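Long-range contacts in thrombomodulin (Homo sapiens, PDB 1DX5), which serves as an endothelial cell receptor and as the cofactor with which thrombin activates protein C, here represented by its EGF-like domains 4 to 6: residues 10-15 and 24-29; 49-55 and 75-79. All blocks are in the same frame, centred on the assembly; numbering follows the deposited sequence.

Contact 1: 10-15 and 24-29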
loop_
_atom_site.group_PDB
_atom_site.type_symbol
_atom_site.label_atom_id
_atom_site.label_comp_id
_atom_site.label_asym_id
_atom_site.label_seq_id
_atom_site.Cartn_x
_atom_site.Cartn_y
_atom_site.Cartn_z
ATOM N N ALA E 10 29.400 28.306 16.343
ATOM C CA ALA E 10 28.090 27.728 16.055
ATOM C C ALA E 10 28.167 26.454 15.225
ATOM O O ALA E 10 29.090 26.257 14.446
ATOM C CB ALA E 10 27.202 28.759 15.358
ATOM N N ASN E 11 27.178 25.594 15.404
ATOM C CA ASN E 11 27.116 24.336 14.679
ATOM C C ASN E 11 25.753 24.230 13.975
ATOM O O ASN E 11 24.899 23.425 14.356
ATOM C CB ASN E 11 27.303 23.173 15.661
ATOM C CG ASN E 11 27.641 21.783 14.927
ATOM O OD1 ASN E 11 27.904 21.859 13.719
ATOM N ND2 ASN E 11 27.646 20.645 15.629
ATOM N N CYS E 12 25.545 25.084 12.976
ATOM C CA CYS E 12 24.301 25.082 12.217
ATOM C C CYS E 12 24.421 24.151 11.023
ATOM O O CYS E 12 25.480 24.053 10.400
ATOM C CB CYS E 12 23.963 26.487 11.717
ATOM S SG CYS E 12 23.827 27.748 13.016
ATOM N N GLU E 13 23.312 23.509 10.677
ATOM C CA GLU E 13 23.283 22.605 9.540
ATOM C C GLU E 13 23.493 23.347 8.229
ATOM O O GLU E 13 24.180 22.849 7.325
ATOM C CB GLU E 13 21.938 21.888 9.467
ATOM C CG GLU E 13 21.753 21.066 8.196
ATOM C CD GLU E 13 20.251 20.570 8.006
ATOM O OE1 GLU E 13 19.666 20.095 8.991
ATOM O OE2 GLU E 13 19.716 20.701 6.888
ATOM N N TYR E 14 22.858 24.508 8.102
ATOM C CA TYR E 14 22.975 25.266 6.875
ATOM C C TYR E 14 23.817 26.538 7.026
ATOM O O TYR E 14 24.965 26.559 6.612
ATOM C CB TYR E 14 21.593 25.532 6.278
ATOM C CG TYR E 14 21.658 26.075 4.862
ATOM C CD1 TYR E 14 22.070 25.264 3.793
ATOM C CD2 TYR E 14 21.369 27.411 4.601
ATOM C CE1 TYR E 14 22.194 25.785 2.493
ATOM C CE2 TYR E 14 21.491 27.943 3.314
ATOM C CZ TYR E 14 21.899 27.127 2.268
ATOM O OH TYR E 14 21.986 27.654 1.007
ATOM N N GLN E 15 23.252 27.585 7.615
ATOM C CA GLN E 15 23.974 28.838 7.831
ATOM C C GLN E 15 23.740 29.382 9.221
ATOM O O GLN E 15 22.844 28.928 9.940
ATOM C CB GLN E 15 23.572 29.904 6.812
ATOM C CG GLN E 15 24.149 29.683 5.408
ATOM C CD GLN E 15 23.570 30.745 4.348
ATOM O OE1 GLN E 15 24.121 30.763 3.239
ATOM N NE2 GLN E 15 22.551 31.533 4.694
ATOM N N TYR E 24 23.485 34.200 18.243
ATOM C CA TYR E 24 23.336 33.973 16.818
ATOM C C TYR E 24 22.047 33.208 16.558
ATOM O O TYR E 24 21.306 32.849 17.474
ATOM C CB TYR E 24 24.507 33.143 16.288
ATOM C CG TYR E 24 24.571 31.761 16.889
ATOM C CD1 TYR E 24 23.940 30.679 16.264
ATOM C CD2 TYR E 24 25.227 31.535 18.105
ATOM C CE1 TYR E 24 23.955 29.411 16.829
ATOM C CE2 TYR E 24 25.250 30.255 18.685
ATOM C CZ TYR E 24 24.609 29.205 18.037
ATOM O OH TYR E 24 24.621 27.954 18.599
ATOM N N LEU E 25 21.842 32.865 15.300
ATOM C CA LEU E 25 20.666 32.135 14.938
ATOM C C LEU E 25 20.985 31.282 13.725
ATOM O O LEU E 25 21.571 31.751 12.743
ATOM C CB LEU E 25 19.542 33.133 14.658
ATOM C CG LEU E 25 18.070 32.734 14.687
ATOM C CD1 LEU E 25 17.780 31.994 13.434
ATOM C CD2 LEU E 25 17.729 31.905 15.924
ATOM N N CYS E 26 20.654 30.003 13.835
ATOM C CA CYS E 26 20.848 29.069 12.746
ATOM C C CYS E 26 19.677 29.273 11.786
ATOM O O CYS E 26 18.513 29.244 12.206
ATOM C CB CYS E 26 20.806 27.634 13.266
ATOM S SG CYS E 26 22.282 27.103 14.165
ATOM N N VAL E 27 19.992 29.483 10.509
ATOM C CA VAL E 27 18.981 29.692 9.486
ATOM C C VAL E 27 19.131 28.690 8.345
ATOM O O VAL E 27 20.116 27.922 8.271
ATOM C CB VAL E 27 18.990 31.171 8.932
ATOM C CG1 VAL E 27 18.515 32.165 10.038
ATOM C CG2 VAL E 27 20.395 31.566 8.491
ATOM N N CYS E 28 18.146 28.711 7.455
ATOM C CA CYS E 28 18.118 27.796 6.342
ATOM C C CYS E 28 17.986 28.495 5.007
ATOM O O CYS E 28 17.893 29.720 4.938
ATOM C CB CYS E 28 16.968 26.814 6.548
ATOM S SG CYS E 28 17.023 26.028 8.182
ATOM N N ALA E 29 18.044 27.701 3.942
ATOM C CA ALA E 29 17.900 28.217 2.578
ATOM C C ALA E 29 16.442 28.579 2.363
ATOM O O ALA E 29 15.572 28.133 3.118
ATOM C CB ALA E 29 18.319 27.155 1.569
HETATM O O HOH W 1 21.103 25.839 9.946
#

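Contact 2: 49-55 and 75-79. With CA (calcium ion), chain N.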
loop_
_atom_site.group_PDB
_atom_site.type_symbol
_atom_site.label_atom_id
_atom_site.label_comp_id
_atom_site.label_asym_id
_atom_site.label_seq_id
_atom_site.Cartn_x
_atom_site.Cartn_y
_atom_site.Cartn_z
ATOM N N THR E 49 0.429 25.371 -4.120
ATOM C CA THR E 49 -0.127 24.124 -4.643
ATOM C C THR E 49 0.967 23.040 -4.679
ATOM O O THR E 49 0.737 21.881 -4.356
ATOM C CB THR E 49 -0.705 24.346 -6.079
ATOM O OG1 THR E 49 -1.959 25.036 -5.985
ATOM C CG2 THR E 49 -0.924 23.009 -6.802
ATOM N N ALA E 50 2.170 23.440 -5.044
ATOM C CA ALA E 50 3.283 22.513 -5.118
ATOM C C ALA E 50 4.608 23.250 -5.017
ATOM O O ALA E 50 4.678 24.458 -5.246
ATOM C CB ALA E 50 3.221 21.726 -6.418
ATOM N N CYS E 51 5.628 22.520 -4.576
ATOM C CA CYS E 51 6.998 23.027 -4.449
ATOM C C CYS E 51 7.857 21.786 -4.696
ATOM O O CYS E 51 7.399 20.667 -4.472
ATOM C CB CYS E 51 7.298 23.526 -3.018
ATOM S SG CYS E 51 6.373 24.965 -2.382
ATOM N N PRO E 52 9.080 21.957 -5.213
ATOM C CA PRO E 52 9.955 20.800 -5.462
ATOM C C PRO E 52 10.210 20.056 -4.146
ATOM O O PRO E 52 10.309 20.667 -3.099
ATOM C CB PRO E 52 11.248 21.453 -5.963
ATOM C CG PRO E 52 10.737 22.686 -6.658
ATOM C CD PRO E 52 9.706 23.203 -5.690
ATOM N N ALA E 53 10.267 18.734 -4.199
ATOM C CA ALA E 53 10.517 17.940 -2.996
ATOM C C ALA E 53 11.954 18.074 -2.516
ATOM O O ALA E 53 12.858 18.426 -3.275
ATOM C CB ALA E 53 10.199 16.463 -3.250
ATOM N N ASP E 54 12.155 17.804 -1.239
ATOM C CA ASP E 54 13.483 17.864 -0.677
ATOM C C ASP E 54 14.105 16.479 -0.874
ATOM O O ASP E 54 13.854 15.568 -0.083
ATOM C CB ASP E 54 13.392 18.229 0.804
ATOM C CG ASP E 54 14.798 18.189 1.523
ATOM O OD1 ASP E 54 15.821 18.366 0.836
ATOM O OD2 ASP E 54 14.815 17.973 2.743
ATOM N N CYS E 55 14.868 16.314 -1.960
ATOM C CA CYS E 55 15.502 15.028 -2.257
ATOM C C CYS E 55 16.990 14.965 -1.921
ATOM O O CYS E 55 17.731 15.928 -2.132
ATOM C CB CYS E 55 15.290 14.660 -3.721
ATOM S SG CYS E 55 13.554 14.777 -4.247
ATOM N N PHE E 75 9.090 14.639 -8.993
ATOM C CA PHE E 75 9.614 14.805 -7.636
ATOM C C PHE E 75 9.174 16.142 -7.041
ATOM O O PHE E 75 9.975 16.934 -6.526
ATOM C CB PHE E 75 11.139 14.649 -7.615
ATOM C CG PHE E 75 11.618 13.313 -8.115
ATOM C CD1 PHE E 75 11.556 12.195 -7.309
ATOM C CD2 PHE E 75 12.121 13.182 -9.402
ATOM C CE1 PHE E 75 11.991 10.958 -7.775
ATOM C CE2 PHE E 75 12.560 11.951 -9.879
ATOM C CZ PHE E 75 12.492 10.840 -9.064
ATOM N N ILE E 76 7.870 16.376 -7.110
ATOM C CA ILE E 76 7.288 17.605 -6.598
ATOM C C ILE E 76 6.303 17.285 -5.496
ATOM O O ILE E 76 5.582 16.309 -5.575
ATOM C CB ILE E 76 6.544 18.377 -7.715
ATOM C CG1 ILE E 76 7.514 18.698 -8.847
ATOM C CG2 ILE E 76 6.002 19.686 -7.178
ATOM C CD1 ILE E 76 6.853 19.263 -10.062
ATOM N N CYS E 77 6.291 18.110 -4.462
ATOM C CA CYS E 77 5.375 17.934 -3.353
ATOM C C CYS E 77 4.131 18.744 -3.667
ATOM O O CYS E 77 4.203 19.956 -3.862
ATOM C CB CYS E 77 6.013 18.451 -2.068
ATOM S SG CYS E 77 7.479 17.521 -1.546
ATOM N N THR E 78 2.989 18.076 -3.714
ATOM C CA THR E 78 1.732 18.749 -4.016
ATOM C C THR E 78 0.799 18.710 -2.792
ATOM O O THR E 78 0.829 17.768 -1.997
ATOM C CB THR E 78 1.064 18.138 -5.278
ATOM O OG1 THR E 78 -0.112 18.889 -5.616
ATOM C CG2 THR E 78 0.666 16.712 -5.028
ATOM N N ASP E 79 0.002 19.756 -2.627
ATOM C CA ASP E 79 -0.907 19.855 -1.492
ATOM C C ASP E 79 -2.027 18.813 -1.484
ATOM O O ASP E 79 -2.614 18.494 -2.520
ATOM C CB ASP E 79 -1.511 21.260 -1.444
ATOM C CG ASP E 79 -2.573 21.444 -0.246
ATOM O OD1 ASP E 79 -2.213 21.243 0.937
ATOM O OD2 ASP E 79 -3.730 21.778 -0.543
HETATM CA CA CA N . -4.260 21.056 2.179
HETATM O O HOH W 2 13.055 18.372 -6.030
HETATM O O HOH W 3 -2.528 19.903 3.421
#

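Contact 1: 10-15 and 24-29
Tyr14 lies along the end of segment 24-29, and its side chain can be followed atom by atom. Tyr14 CB rests 3.4 Å from Val27 O, which also sits at the edge of the ring in its plane. With CG anti to the backbone N (chi1 -168°), the ring is carried along the chain toward Ala29: Tyr14 CD2 comes within 3.4 Å of Ala29 N, and CE2 stays beside the same nitrogen. Farther out, Tyr14 CZ meets Ala29 CB at 3.6 Å, a CH-pi contact over the ring face, and OH ends 3.7 Å from that same methyl carbon.

Val27 O is doubly held, accepting from Gln15 N at 3.2 Å and from a water that also accepts from Tyr14 N. The return bond, Val27 N to Gln15 O, completes an antiparallel hydrogen-bonded pair. At the far end Ala10 CB covers one face of the Tyr24 ring, 3.6 Å from CE1, while the Tyr24 hydroxyl is hydrogen-bonded to His40.

Between these two aromatic contacts the Cys12-Cys26 disulfide (SG to SG 2.0 Å, chi3 -81°) ties the loop to the strand. Such a cystine, fastening the N-terminal loop to a two-stranded antiparallel hairpin, is characteristic of the EGF-like fold, here EGF-like domain 4.

Contact 2: 49-55 and 75-79
The central strand pair of EGF-like domain 5 is an antiparallel one, joining strand 50-55 to strand 76-79 and leading directly into a calcium site. Segments 50-52 and 76-79 run at 163° to each other with their axes 4.6 Å apart at closest approach. Cys51 and Cys77 form the hydrogen-bonded pair: Cys77 N bonds to Cys51 O at 2.8 Å and Cys51 N to Cys77 O. Ala53 N extends the pairing to Phe75 O, and a water donates to Ala53 O and, weakly, to Phe75 O.

On the face bearing Ala50 and Thr78, Ala50 CB packs against Ile76 CG2 at 3.5 Å. Ile76 CG2 also comes within 3.2 Å of Cys51 O. Ala53 CB instead meets Cys77 SG at 3.4 Å, and Cys55 SG lies obliquely to the Phe75 ring.

At the other end Thr49 O takes Asp79 N at 2.8 Å and a weak bond from Thr78 OG1. Beyond it a trans chi1 of 178° swings Asp79 CG away from the backbone N and toward the calcium ion, with OD1 at 2.4 Å and OD2 at 2.9 Å from the metal. Asp79 OD1 also accepts from Gly98 N, while Ile80, Glu82, Asn95, Leu96 and Thr99 complete the protein ligands. Asp79 O accepts a hydrogen bond from a basic side chain of a neighbouring protein chain, and an aromatic side chain of that chain packs on Thr78.

Three disulfides, Cys46-Cys51, Cys55-Cys63 and Cys65-Cys77, fasten the pair to its surroundings, and strands 63-64 and 69-72 flank it as the outer members of the four-stranded sheet.

Overall arrangement
Contacts 1 and 2 follow one another along the chain, the first closing in EGF-like domain 4 before the second opens in domain 5. Their centres are 23 Å apart and their nearest atoms about 7 Å, and they share no sheet: contact 1 joins the loop leading into strand 15-18 to strand 24-27, contact 2 belongs to a four-stranded sheet. Strand 42-44 lies between them; its Cys42 is disulfide-bonded to Cys28 of contact 1, and its Met44 touches contact 2. Contact 2 ends at Asp79, a ligand of the calcium ion of domain 6, and so reaches the junction between domains 5 and 6. The pair illustrates a modular principle: small disulfide-rich domains, each braced locally, joined in series.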